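Side-chain contacts in conserved hypothetical protein (Sulfolobus solfataricus, PDB 2FNA), which probably binds and hydrolyses ATP as an archaeal AAA+ ATPase, and holds ADP and a magnesium ion in this crystal: residues I46-I51 with Y58-L63; K272-E277 with H335-K340; L187-P192 with R199-V204; R220-A225 with I252-K257. One frame throughout, in Å; residues are numbered along the deposited sequence. Where two conformers were deposited one is given.

Contact 1: residues I46-I51 with Y58-L63; sequences IIKIGI and YIYLDL. With EDO (1,2-ethanediol), chain H; EDO (1,2-ethanediol), chain E.
The helix that follows the probable P-loop (Walker A) lies against an edge strand of the nucleotide-binding sheet here, with Ile47, Lys48 and Ile51 of residues 46-51 meeting Tyr58 and Tyr60 of residues 58-63. Helix and strand run nearly antiparallel, their short axes 11.4 Å apart and at 168°. On the helix, Ile51 makes the largest contribution. Its CG1 sits between the backbone N and the carbonyl carbon (chi1 68°), and the extended chi2 sends CD1 straight out between the two tyrosines. That methyl lies over a face of Tyr58 as a CH-pi contact, 3.9 Å from CD1 to the ring centroid, and at the same time meets the edge of Tyr60, 3.6 Å from Ile51 CD1 to Tyr60 CD2. With a serine at Tyr58, the ring face against which Ile51 CD1 lies would be gone, probably opening a gap beside that methyl. One turn earlier, Ile47 CG2 reaches Tyr60 CE2 obliquely at 3.8 Å. In this parallel sheet, with the 2-3-4-1-5 strand order of the AAA+ core, the beta-branched isoleucines give the helix a rigid apolar face, while tyrosine adds a hydroxyl to its ring. The Tyr60 OH is hydrogen-bonded to Asp144 at the end of strand 139-144, probably the Walker B strand, and the Tyr60 side chain is about 6 Å from the magnesium ion. One 1,2-ethanediol accepts a hydrogen bond from Lys48, 2.9 Å from NZ to its O1; a second covers the face of Tyr58 opposite Ile51.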
# COMPACT_ATOMS: atom_id res chain seq x y z
N ILE A 46 -8.84 -1.81 -5.80
CA ILE A 46 -9.12 -1.13 -7.08
C ILE A 46 -8.15 -1.53 -8.17
O ILE A 46 -8.51 -1.52 -9.33
CB ILE A 46 -9.18 0.41 -6.99
CG1 ILE A 46 -7.84 1.04 -6.58
CG2 ILE A 46 -10.32 0.86 -6.11
CD1 ILE A 46 -7.77 2.51 -7.00
N ILE A 47 -6.93 -1.90 -7.77
CA ILE A 47 -5.91 -2.40 -8.69
C ILE A 47 -6.36 -3.73 -9.27
O ILE A 47 -6.32 -3.93 -10.50
CB ILE A 47 -4.53 -2.53 -8.00
CG1 ILE A 47 -3.97 -1.14 -7.69
CG2 ILE A 47 -3.50 -3.25 -8.89
CD1 ILE A 47 -2.68 -1.14 -6.91
N LYS A 48 -6.79 -4.64 -8.40
CA LYS A 48 -7.34 -5.93 -8.84
C LYS A 48 -8.61 -5.78 -9.70
O LYS A 48 -8.72 -6.38 -10.75
CB LYS A 48 -7.65 -6.77 -7.63
CG LYS A 48 -6.37 -7.23 -6.94
CD LYS A 48 -6.63 -7.70 -5.51
CE LYS A 48 -6.09 -9.06 -5.30
NZ LYS A 48 -6.88 -10.05 -6.11
N ILE A 49 -9.54 -4.93 -9.26
CA ILE A 49 -10.73 -4.65 -10.04
C ILE A 49 -10.32 -4.10 -11.39
O ILE A 49 -10.79 -4.57 -12.42
CB ILE A 49 -11.67 -3.68 -9.28
CG1 ILE A 49 -12.30 -4.38 -8.08
CG2 ILE A 49 -12.74 -3.09 -10.21
CD1 ILE A 49 -12.91 -3.41 -7.09
N GLY A 50 -9.41 -3.10 -11.38
CA GLY A 50 -8.93 -2.42 -12.59
C GLY A 50 -8.31 -3.38 -13.59
O GLY A 50 -8.67 -3.35 -14.74
N ILE A 51 -7.37 -4.22 -13.16
CA ILE A 51 -6.70 -5.15 -14.08
C ILE A 51 -7.61 -6.26 -14.55
O ILE A 51 -7.48 -6.71 -15.68
CB ILE A 51 -5.36 -5.76 -13.52
CG1 ILE A 51 -5.56 -6.71 -12.35
CG2 ILE A 51 -4.36 -4.66 -13.16
CD1 ILE A 51 -4.20 -7.03 -11.61
N TYR A 58 -0.59 -8.91 -17.42
CA TYR A 58 -0.03 -8.19 -16.30
C TYR A 58 0.91 -9.08 -15.49
O TYR A 58 0.87 -10.33 -15.59
CB TYR A 58 -1.14 -7.63 -15.41
CG TYR A 58 -1.92 -8.69 -14.66
CD1 TYR A 58 -3.04 -9.31 -15.24
CD2 TYR A 58 -1.54 -9.08 -13.38
CE1 TYR A 58 -3.77 -10.31 -14.55
CE2 TYR A 58 -2.26 -10.09 -12.69
CZ TYR A 58 -3.37 -10.68 -13.28
OH TYR A 58 -4.06 -11.64 -12.58
N ILE A 59 1.77 -8.39 -14.75
CA ILE A 59 2.68 -8.94 -13.76
C ILE A 59 2.28 -8.27 -12.45
O ILE A 59 2.21 -7.06 -12.39
CB ILE A 59 4.14 -8.53 -14.12
CG1 ILE A 59 4.66 -9.35 -15.31
CG2 ILE A 59 5.07 -8.61 -12.90
CD1 ILE A 59 4.86 -10.81 -15.02
N TYR A 60 1.99 -9.04 -11.42
CA TYR A 60 1.57 -8.47 -10.15
C TYR A 60 2.57 -8.76 -9.05
O TYR A 60 2.63 -9.87 -8.56
CB TYR A 60 0.22 -9.05 -9.75
CG TYR A 60 -0.52 -8.23 -8.74
CD1 TYR A 60 -0.04 -8.09 -7.43
CD2 TYR A 60 -1.69 -7.56 -9.09
CE1 TYR A 60 -0.73 -7.32 -6.51
CE2 TYR A 60 -2.38 -6.81 -8.18
CZ TYR A 60 -1.89 -6.68 -6.90
OH TYR A 60 -2.58 -5.94 -5.98
N LEU A 61 3.36 -7.75 -8.66
CA LEU A 61 4.30 -7.92 -7.54
C LEU A 61 3.68 -7.45 -6.22
O LEU A 61 3.51 -6.25 -5.99
CB LEU A 61 5.62 -7.20 -7.80
CG LEU A 61 6.42 -7.66 -9.03
CD1 LEU A 61 7.82 -7.02 -9.03
CD2 LEU A 61 6.57 -9.17 -9.03
N ASP A 62 3.33 -8.43 -5.38
CA ASP A 62 2.77 -8.19 -4.05
C ASP A 62 3.92 -8.07 -3.02
O ASP A 62 4.47 -9.05 -2.55
CB ASP A 62 1.81 -9.32 -3.72
CG ASP A 62 1.04 -9.08 -2.47
OD1 ASP A 62 0.90 -7.91 -2.06
OD2 ASP A 62 0.57 -10.07 -1.88
N LEU A 63 4.32 -6.84 -2.74
CA LEU A 63 5.58 -6.57 -2.04
C LEU A 63 5.35 -6.50 -0.55
O LEU A 63 6.28 -6.42 0.22
CB LEU A 63 6.23 -5.30 -2.58
CG LEU A 63 6.55 -5.39 -4.08
CD1 LEU A 63 6.84 -4.02 -4.72
CD2 LEU A 63 7.71 -6.38 -4.32
C1 EDO H . -5.96 -9.85 -9.91
O1 EDO H . -6.91 -10.38 -8.98
C2 EDO H . -4.62 -10.55 -9.73
O2 EDO H . -4.15 -10.45 -8.38
C1 EDO E . -1.52 -12.65 -15.25
O1 EDO E . -1.06 -13.57 -14.25
C2 EDO E . -0.79 -12.87 -16.57
O2 EDO E . -1.21 -11.88 -17.52

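Contact 2: residues K272-E277 with H335-K340; sequences KLILKE and HSWIIK
The backbones of residues 272-277 and 335-340 stay well apart, 9.9 Å from Ile274 CA to Trp337 CA, and a single indole spans the gap. Its six-membered ring enters edge first. CZ3 meets Ile274 CG2 at 3.8 Å, with the methyl in the plane of the ring; that methyl is anti to the backbone N of Ile274, which turns it toward the tryptophan. The neighbouring edge atoms face helix carbonyls: Trp337 CH2 lies 3.6 Å from Ile274 O, and Trp337 CZ2 lies 3.5 Å from Glu277 O. The slightly positive C-H rim of an aromatic ring suits such oxygens, although these are not hydrogen bonds. Glu277 offers only its aliphatic base, CB to Trp337 CH2 at 4.0 Å, because its carboxylate turns elsewhere, into a salt bridge with Arg40. Were Trp337 a valine, Ile274 CG2 and the helix carbonyls would probably lose the ring edge they meet, and a gap would open. The chain turns just before the indole: Ser336, with positive phi, ends helix 322-334 as the C-prime residue of a Schellman motif, with Trp337 N bonded back to Leu332 O, which helps to direct the ring. The ring is also edge-to-face with Phe278 and Phe281 of helix 259-282, while Ile352 of helix 350-355 touches it. Beyond it the chain enters strand 338-340, which pairs antiparallel with strand 345-347 in what is probably a winged helix-turn-helix domain.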
# COMPACT_ATOMS: atom_id res chain seq x y z
N LYS A 272 -4.48 -5.24 17.48
CA LYS A 272 -3.46 -6.27 17.27
C LYS A 272 -2.73 -6.04 15.96
O LYS A 272 -1.48 -6.03 15.89
CB LYS A 272 -4.10 -7.66 17.26
CG LYS A 272 -4.03 -8.40 18.59
CD LYS A 272 -4.76 -9.74 18.52
N LEU A 273 -3.50 -5.83 14.90
CA LEU A 273 -2.89 -5.58 13.61
C LEU A 273 -2.07 -4.29 13.58
O LEU A 273 -0.94 -4.29 13.14
CB LEU A 273 -3.94 -5.62 12.51
CG LEU A 273 -3.38 -5.59 11.08
CD1 LEU A 273 -2.39 -6.70 10.85
CD2 LEU A 273 -4.58 -5.72 10.11
N ILE A 274 -2.61 -3.20 14.10
CA ILE A 274 -1.86 -1.94 14.15
C ILE A 274 -0.53 -2.07 14.90
O ILE A 274 0.49 -1.58 14.45
CB ILE A 274 -2.70 -0.81 14.73
CG1 ILE A 274 -3.80 -0.42 13.74
CG2 ILE A 274 -1.83 0.42 15.13
CD1 ILE A 274 -5.03 0.17 14.33
N LEU A 275 -0.55 -2.71 16.06
CA LEU A 275 0.67 -2.84 16.88
C LEU A 275 1.71 -3.79 16.25
O LEU A 275 2.91 -3.61 16.44
CB LEU A 275 0.30 -3.32 18.29
CG LEU A 275 -0.48 -2.33 19.16
CD1 LEU A 275 -0.84 -2.93 20.51
CD2 LEU A 275 0.28 -1.07 19.36
N LYS A 276 1.24 -4.78 15.49
CA LYS A 276 2.15 -5.62 14.73
C LYS A 276 2.83 -4.80 13.62
O LYS A 276 4.03 -4.94 13.36
CB LYS A 276 1.42 -6.80 14.13
CG LYS A 276 2.36 -7.87 13.58
CD LYS A 276 1.70 -8.72 12.54
CE LYS A 276 2.56 -9.92 12.22
NZ LYS A 276 4.02 -9.55 12.13
N GLU A 277 2.04 -3.97 12.95
CA GLU A 277 2.55 -3.04 11.94
C GLU A 277 3.51 -2.01 12.55
O GLU A 277 4.46 -1.55 11.90
CB GLU A 277 1.38 -2.36 11.24
CG GLU A 277 0.64 -3.32 10.31
CD GLU A 277 -0.63 -2.76 9.74
OE1 GLU A 277 -1.09 -1.68 10.17
OE2 GLU A 277 -1.19 -3.43 8.85
N HIS A 335 6.10 7.46 7.08
CA HIS A 335 5.57 6.12 7.13
C HIS A 335 4.04 6.14 7.46
O HIS A 335 3.40 5.09 7.54
CB HIS A 335 6.38 5.23 8.09
CG HIS A 335 7.77 4.93 7.60
ND1 HIS A 335 8.09 3.73 6.98
CD2 HIS A 335 8.91 5.66 7.62
CE1 HIS A 335 9.37 3.75 6.65
NE2 HIS A 335 9.88 4.91 7.02
N SER A 336 3.47 7.34 7.52
CA SER A 336 2.01 7.56 7.59
C SER A 336 1.39 7.11 8.93
O SER A 336 0.20 6.77 9.00
CB SER A 336 1.33 6.92 6.39
OG SER A 336 1.61 7.66 5.22
N TRP A 337 2.17 7.22 10.01
CA TRP A 337 1.65 6.91 11.35
C TRP A 337 0.92 8.10 11.90
O TRP A 337 -0.14 7.95 12.55
CB TRP A 337 2.77 6.46 12.29
CG TRP A 337 3.15 5.11 11.96
CD1 TRP A 337 4.18 4.71 11.16
CD2 TRP A 337 2.46 3.93 12.34
NE1 TRP A 337 4.19 3.35 11.05
CE2 TRP A 337 3.13 2.85 11.76
CE3 TRP A 337 1.33 3.69 13.14
CZ2 TRP A 337 2.71 1.53 11.94
CZ3 TRP A 337 0.92 2.40 13.31
CH2 TRP A 337 1.60 1.33 12.72
N ILE A 338 1.48 9.27 11.62
CA ILE A 338 0.89 10.55 12.00
C ILE A 338 0.77 11.50 10.81
O ILE A 338 1.33 11.26 9.74
CB ILE A 338 1.68 11.20 13.15
CG1 ILE A 338 3.10 11.62 12.74
CG2 ILE A 338 1.75 10.23 14.34
CD1 ILE A 338 3.92 12.26 13.87
N ILE A 339 -0.02 12.56 11.00
CA ILE A 339 -0.20 13.63 10.03
C ILE A 339 -0.16 14.94 10.83
O ILE A 339 -0.69 15.03 11.93
CB ILE A 339 -1.54 13.47 9.24
CG1 ILE A 339 -1.53 12.14 8.46
CG2 ILE A 339 -1.72 14.61 8.24
CD1 ILE A 339 -2.85 11.69 7.84
N LYS A 340 0.52 15.95 10.30
CA LYS A 340 0.60 17.24 10.97
C LYS A 340 -0.42 18.19 10.34
O LYS A 340 -0.39 18.42 9.13
CB LYS A 340 2.02 17.82 10.89
CG LYS A 340 2.29 18.95 11.92
CD LYS A 340 3.67 19.58 11.75

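Contact 3: residues L187-P192 with R199-V204; sequences LRVEDP and RAFSTV. With EDO (1,2-ethanediol), chain I; EDO (1,2-ethanediol), chain F.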
# COMPACT_ATOMS: atom_id res chain seq x y z
N LEU A 187 11.04 7.00 -5.40
CA LEU A 187 11.04 7.40 -6.80
C LEU A 187 11.91 8.67 -7.02
O LEU A 187 12.10 9.09 -8.17
CB LEU A 187 9.58 7.64 -7.26
CG LEU A 187 8.60 6.45 -7.26
CD1 LEU A 187 7.15 6.88 -7.43
CD2 LEU A 187 8.94 5.43 -8.34
N ARG A 188 12.44 9.20 -5.90
CA ARG A 188 13.41 10.29 -5.88
C ARG A 188 12.87 11.53 -6.61
O ARG A 188 13.60 12.22 -7.29
CB ARG A 188 14.77 9.84 -6.43
CG ARG A 188 15.23 8.48 -5.87
CD ARG A 188 16.71 8.18 -6.05
NE ARG A 188 17.09 6.91 -5.40
CZ ARG A 188 18.35 6.47 -5.30
NH1 ARG A 188 19.38 7.17 -5.76
NH2 ARG A 188 18.60 5.31 -4.70
N VAL A 189 11.58 11.79 -6.43
CA VAL A 189 10.89 12.93 -7.03
C VAL A 189 11.51 14.26 -6.68
O VAL A 189 11.34 15.25 -7.42
CB VAL A 189 9.37 12.88 -6.64
CG1 VAL A 189 8.61 14.10 -7.11
CG2 VAL A 189 8.75 11.66 -7.25
N GLU A 190 12.23 14.29 -5.56
CA GLU A 190 12.92 15.49 -5.07
C GLU A 190 14.31 15.75 -5.65
O GLU A 190 14.93 16.75 -5.34
CB GLU A 190 13.01 15.45 -3.52
CG GLU A 190 14.19 14.62 -2.90
CD GLU A 190 14.14 13.09 -3.17
OE1 GLU A 190 13.03 12.51 -3.42
OE2 GLU A 190 15.25 12.47 -3.12
N ASP A 191 14.83 14.84 -6.45
CA ASP A 191 16.22 14.88 -6.87
C ASP A 191 16.31 15.19 -8.36
O ASP A 191 15.95 14.35 -9.18
CB ASP A 191 16.85 13.54 -6.55
CG ASP A 191 18.33 13.45 -6.95
OD1 ASP A 191 18.87 14.41 -7.55
OD2 ASP A 191 18.93 12.38 -6.65
N PRO A 192 16.78 16.39 -8.71
CA PRO A 192 16.84 16.77 -10.12
C PRO A 192 17.67 15.84 -11.00
O PRO A 192 17.46 15.82 -12.21
CB PRO A 192 17.49 18.17 -10.10
CG PRO A 192 17.44 18.65 -8.73
CD PRO A 192 17.23 17.48 -7.82
N ARG A 199 8.89 14.00 -14.41
CA ARG A 199 7.93 13.21 -15.17
C ARG A 199 6.64 13.09 -14.39
O ARG A 199 6.67 12.82 -13.21
CB ARG A 199 8.54 11.84 -15.46
CG ARG A 199 9.71 11.97 -16.40
CD ARG A 199 10.56 10.74 -16.47
NE ARG A 199 11.53 10.88 -17.55
CZ ARG A 199 12.63 11.64 -17.50
NH1 ARG A 199 12.97 12.35 -16.41
NH2 ARG A 199 13.43 11.68 -18.56
N ALA A 200 5.50 13.28 -15.04
CA ALA A 200 4.25 13.28 -14.30
C ALA A 200 3.71 11.86 -14.12
O ALA A 200 3.86 11.01 -15.00
CB ALA A 200 3.21 14.20 -14.96
N PHE A 201 3.16 11.61 -12.93
CA PHE A 201 2.48 10.36 -12.62
C PHE A 201 0.99 10.62 -12.56
O PHE A 201 0.56 11.61 -11.96
CB PHE A 201 2.95 9.82 -11.27
CG PHE A 201 4.45 9.70 -11.14
CD1 PHE A 201 5.24 9.40 -12.23
CD2 PHE A 201 5.06 9.87 -9.90
CE1 PHE A 201 6.62 9.29 -12.11
CE2 PHE A 201 6.44 9.74 -9.76
CZ PHE A 201 7.21 9.45 -10.87
N SER A 202 0.20 9.74 -13.18
CA SER A 202 -1.25 9.74 -13.00
C SER A 202 -1.50 9.18 -11.60
O SER A 202 -1.11 8.03 -11.29
CB SER A 202 -1.94 8.87 -14.04
OG SER A 202 -3.35 8.89 -13.88
N THR A 203 -2.14 9.99 -10.77
CA THR A 203 -2.25 9.69 -9.32
C THR A 203 -3.71 9.58 -8.90
O THR A 203 -4.55 10.45 -9.25
CB THR A 203 -1.52 10.78 -8.50
OG1 THR A 203 -0.18 10.90 -8.99
CG2 THR A 203 -1.47 10.41 -6.99
N VAL A 204 -4.02 8.48 -8.23
CA VAL A 204 -5.32 8.20 -7.62
C VAL A 204 -5.10 8.01 -6.11
O VAL A 204 -4.19 7.29 -5.70
CB VAL A 204 -5.86 6.89 -8.20
CG1 VAL A 204 -7.20 6.56 -7.64
CG2 VAL A 204 -5.93 6.97 -9.73
C1 EDO I . 18.99 7.46 -9.13
O1 EDO I . 19.44 6.60 -10.22
C2 EDO I . 19.78 8.77 -9.00
O2 EDO I . 19.30 9.63 -7.92
C1 EDO F . 3.52 14.99 -8.99
O1 EDO F . 2.81 14.55 -7.80
C2 EDO F . 3.91 13.87 -9.95
O2 EDO F . 3.19 14.04 -11.18
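Phe201 approaches Leu187 and Val189 with one corner of its ring, and its side chain can be followed outward. From CB, which points toward residues 187-192, CG lies anti to the carbonyl carbon (chi1 -52°), a turn that carries the ring across to the loop. CD1 and CE1, on one side of the ring, pass under the backbone oxygen of Arg199, which lies 3.7 Å above the ring plane, offset toward the rim. Along the other edge of the ring, CD2 is 4.2 Å from C2 of a 1,2-ethanediol, which lies on the same side of the plane as Arg199 O; next to it, Phe201 CE2 makes the contact proper, 3.8 Å from Leu187 CD1 and 3.9 Å from Val189 CG2. The two methyls approach obliquely from opposite sides of the ring plane, so that the corner is held between them. Two branched aliphatic side chains present methyls to one ring corner, where no polar group is needed. The backbone N of Phe201 donates to O2 of the same diol at 3.0 Å.

The loop is shaped by its own turns. Arg188, with positive phi, closes helix 180-186 in a Schellman motif, and a type I beta turn follows from Arg188 to Asp191, with Asp191 N bonded to Arg188 O at 3.0 Å. Leu187 and Phe201 both also rest on Leu34 of strand 32-37, and Phe201 touches Ile32 as well. The contact thus joins the exit of helix 180-186 to the approach of strand 202-206, the edge strand that pairs in parallel with strand 32-37.

Contact 4: residues R220-A225 with I252-K257; sequences RGFQEA and IYLDNK
Leu254 reaches across to Ala225 and Phe222 with its two methyls. CD2 is the busier, 3.6 Å from Ala225 CB and 3.8 Å from Phe222 CD1, where it sits against the rim of the ring; CD1 also touches Ala225 CB, at 3.8 Å. A small alanine is apt here, since it lets the forked leucine end come right up to the helix. Leu254 CG lies anti to the carbonyl carbon (chi1 -75°); with CD1 extended from CA, CD2 is the branch turned aside, and it meets both partners. Beside it, Phe222 CE1 meets Tyr253 CD2 at 3.8 Å. The two rings meet at a slant, centroids 5.6 Å apart and planes at 67°. In the next shell, Lys257 CA lies over one face of Tyr253, where the chain leaves the helix with positive phi and Lys257 N bonds back to Tyr253 O. Phe229 stacks on Phe222 and is edge-to-face with Tyr253, filling in beside the pair; Phe4, from the N-terminal part of the chain, is edge-to-face with Phe222 and also touches Leu254. The contact brings the last turns of helix 211-225 and helix 243-256 side by side, running the same general way with a crossing angle of -31°, in a helical region consistent with the lid of an AAA+ module. Tyr253 also packs on Ala262 of helix 259-282, the next helix in the chain.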
# COMPACT_ATOMS: atom_id res chain seq x y z
N ARG A 220 -25.46 -0.29 2.50
CA ARG A 220 -25.45 -1.13 1.31
C ARG A 220 -25.15 -2.60 1.61
O ARG A 220 -25.76 -3.48 1.02
CB ARG A 220 -24.48 -0.58 0.27
CG ARG A 220 -24.27 -1.57 -0.83
CD ARG A 220 -23.75 -0.97 -2.10
NE ARG A 220 -23.15 -2.05 -2.87
CZ ARG A 220 -22.48 -1.90 -4.00
NH1 ARG A 220 -22.33 -0.68 -4.52
NH2 ARG A 220 -21.96 -2.97 -4.60
N GLY A 221 -24.24 -2.90 2.52
CA GLY A 221 -23.87 -4.29 2.78
C GLY A 221 -24.93 -5.03 3.57
O GLY A 221 -25.13 -6.25 3.40
N PHE A 222 -25.62 -4.31 4.45
CA PHE A 222 -26.75 -4.90 5.20
C PHE A 222 -28.00 -5.12 4.36
O PHE A 222 -28.68 -6.18 4.47
CB PHE A 222 -27.04 -4.04 6.45
CG PHE A 222 -25.92 -4.08 7.47
CD1 PHE A 222 -25.23 -5.25 7.73
CD2 PHE A 222 -25.55 -2.93 8.16
CE1 PHE A 222 -24.21 -5.29 8.67
CE2 PHE A 222 -24.54 -2.96 9.11
CZ PHE A 222 -23.86 -4.14 9.36
N GLN A 223 -28.33 -4.14 3.53
CA GLN A 223 -29.41 -4.28 2.56
C GLN A 223 -29.16 -5.48 1.64
O GLN A 223 -30.04 -6.33 1.45
CB GLN A 223 -29.65 -2.95 1.80
CG GLN A 223 -30.18 -1.84 2.78
CD GLN A 223 -30.76 -0.59 2.09
OE1 GLN A 223 -30.55 -0.37 0.88
NE2 GLN A 223 -31.48 0.24 2.88
N GLU A 224 -27.94 -5.62 1.18
CA GLU A 224 -27.53 -6.79 0.40
C GLU A 224 -27.61 -8.14 1.14
O GLU A 224 -28.02 -9.14 0.54
CB GLU A 224 -26.11 -6.55 -0.10
CG GLU A 224 -25.34 -7.76 -0.60
CD GLU A 224 -23.90 -7.36 -0.99
OE1 GLU A 224 -23.76 -6.43 -1.84
OE2 GLU A 224 -22.95 -7.95 -0.41
N ALA A 225 -27.23 -8.19 2.42
CA ALA A 225 -27.43 -9.40 3.24
C ALA A 225 -28.90 -9.66 3.57
O ALA A 225 -29.28 -10.76 3.98
CB ALA A 225 -26.61 -9.33 4.54
N ILE A 252 -18.29 -9.37 10.78
CA ILE A 252 -18.54 -9.92 12.10
C ILE A 252 -19.98 -9.73 12.52
O ILE A 252 -20.59 -10.65 13.08
CB ILE A 252 -17.60 -9.31 13.20
CG1 ILE A 252 -16.13 -9.59 12.89
CG2 ILE A 252 -17.94 -9.88 14.55
CD1 ILE A 252 -15.80 -11.04 12.75
N TYR A 253 -20.54 -8.54 12.29
CA TYR A 253 -21.94 -8.33 12.67
C TYR A 253 -22.88 -9.27 11.92
O TYR A 253 -23.84 -9.75 12.47
CB TYR A 253 -22.39 -6.88 12.43
CG TYR A 253 -23.80 -6.69 12.95
CD1 TYR A 253 -24.03 -6.40 14.28
CD2 TYR A 253 -24.90 -6.84 12.10
CE1 TYR A 253 -25.33 -6.27 14.77
CE2 TYR A 253 -26.19 -6.68 12.58
CZ TYR A 253 -26.39 -6.40 13.91
OH TYR A 253 -27.67 -6.26 14.40
N LEU A 254 -22.61 -9.52 10.65
CA LEU A 254 -23.43 -10.47 9.90
C LEU A 254 -23.30 -11.86 10.48
O LEU A 254 -24.24 -12.65 10.51
CB LEU A 254 -23.02 -10.46 8.43
CG LEU A 254 -23.47 -9.27 7.57
CD1 LEU A 254 -23.13 -9.54 6.13
CD2 LEU A 254 -24.95 -8.99 7.70
N ASP A 255 -22.13 -12.16 10.99
CA ASP A 255 -21.86 -13.48 11.48
C ASP A 255 -22.48 -13.71 12.84
O ASP A 255 -22.86 -14.82 13.15
CB ASP A 255 -20.36 -13.71 11.56
CG ASP A 255 -20.03 -15.15 11.76
OD1 ASP A 255 -20.57 -15.98 10.98
OD2 ASP A 255 -19.29 -15.44 12.72
N ASN A 256 -22.56 -12.67 13.65
CA ASN A 256 -23.01 -12.85 14.99
C ASN A 256 -24.26 -12.01 15.42
O ASN A 256 -24.95 -12.39 16.35
CB ASN A 256 -21.81 -12.67 15.92
CG ASN A 256 -21.95 -11.49 16.79
OD1 ASN A 256 -21.98 -10.34 16.30
ND2 ASN A 256 -22.10 -11.74 18.10
N LYS A 257 -24.54 -10.89 14.76
CA LYS A 257 -25.72 -10.04 15.03
C LYS A 257 -25.78 -9.44 16.44
O LYS A 257 -26.86 -9.12 16.93
CB LYS A 257 -27.03 -10.80 14.78
CG LYS A 257 -27.11 -11.50 13.43
CD LYS A 257 -27.56 -10.58 12.35
CE LYS A 257 -27.75 -11.35 11.05
NZ LYS A 257 -28.84 -12.37 11.13

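Overall arrangement
Contacts 1 and 3 belong to the nucleotide-binding sheet, at its opposite edge strands, 58-62 and 202-206; their centres are 20 Å apart, and they touch through Ile46 CD1 and Val204 CG1, at 4.1 Å. Contact 4 lies in the helical region after the sheet, and contact 2 joins helix 259-282 to the probable winged-helix part; the successive helices 243-256 and 259-282 connect them, though their nearest atoms are about 12 Å apart. Contacts 3 and 4, the most distant pair, have centres 41 Å apart. ADP lies near three of them: the side chains of Lys48 in contact 1, Glu277 in contact 2 and Leu254 in contact 4 are about 6, 8 and 12 Å from it.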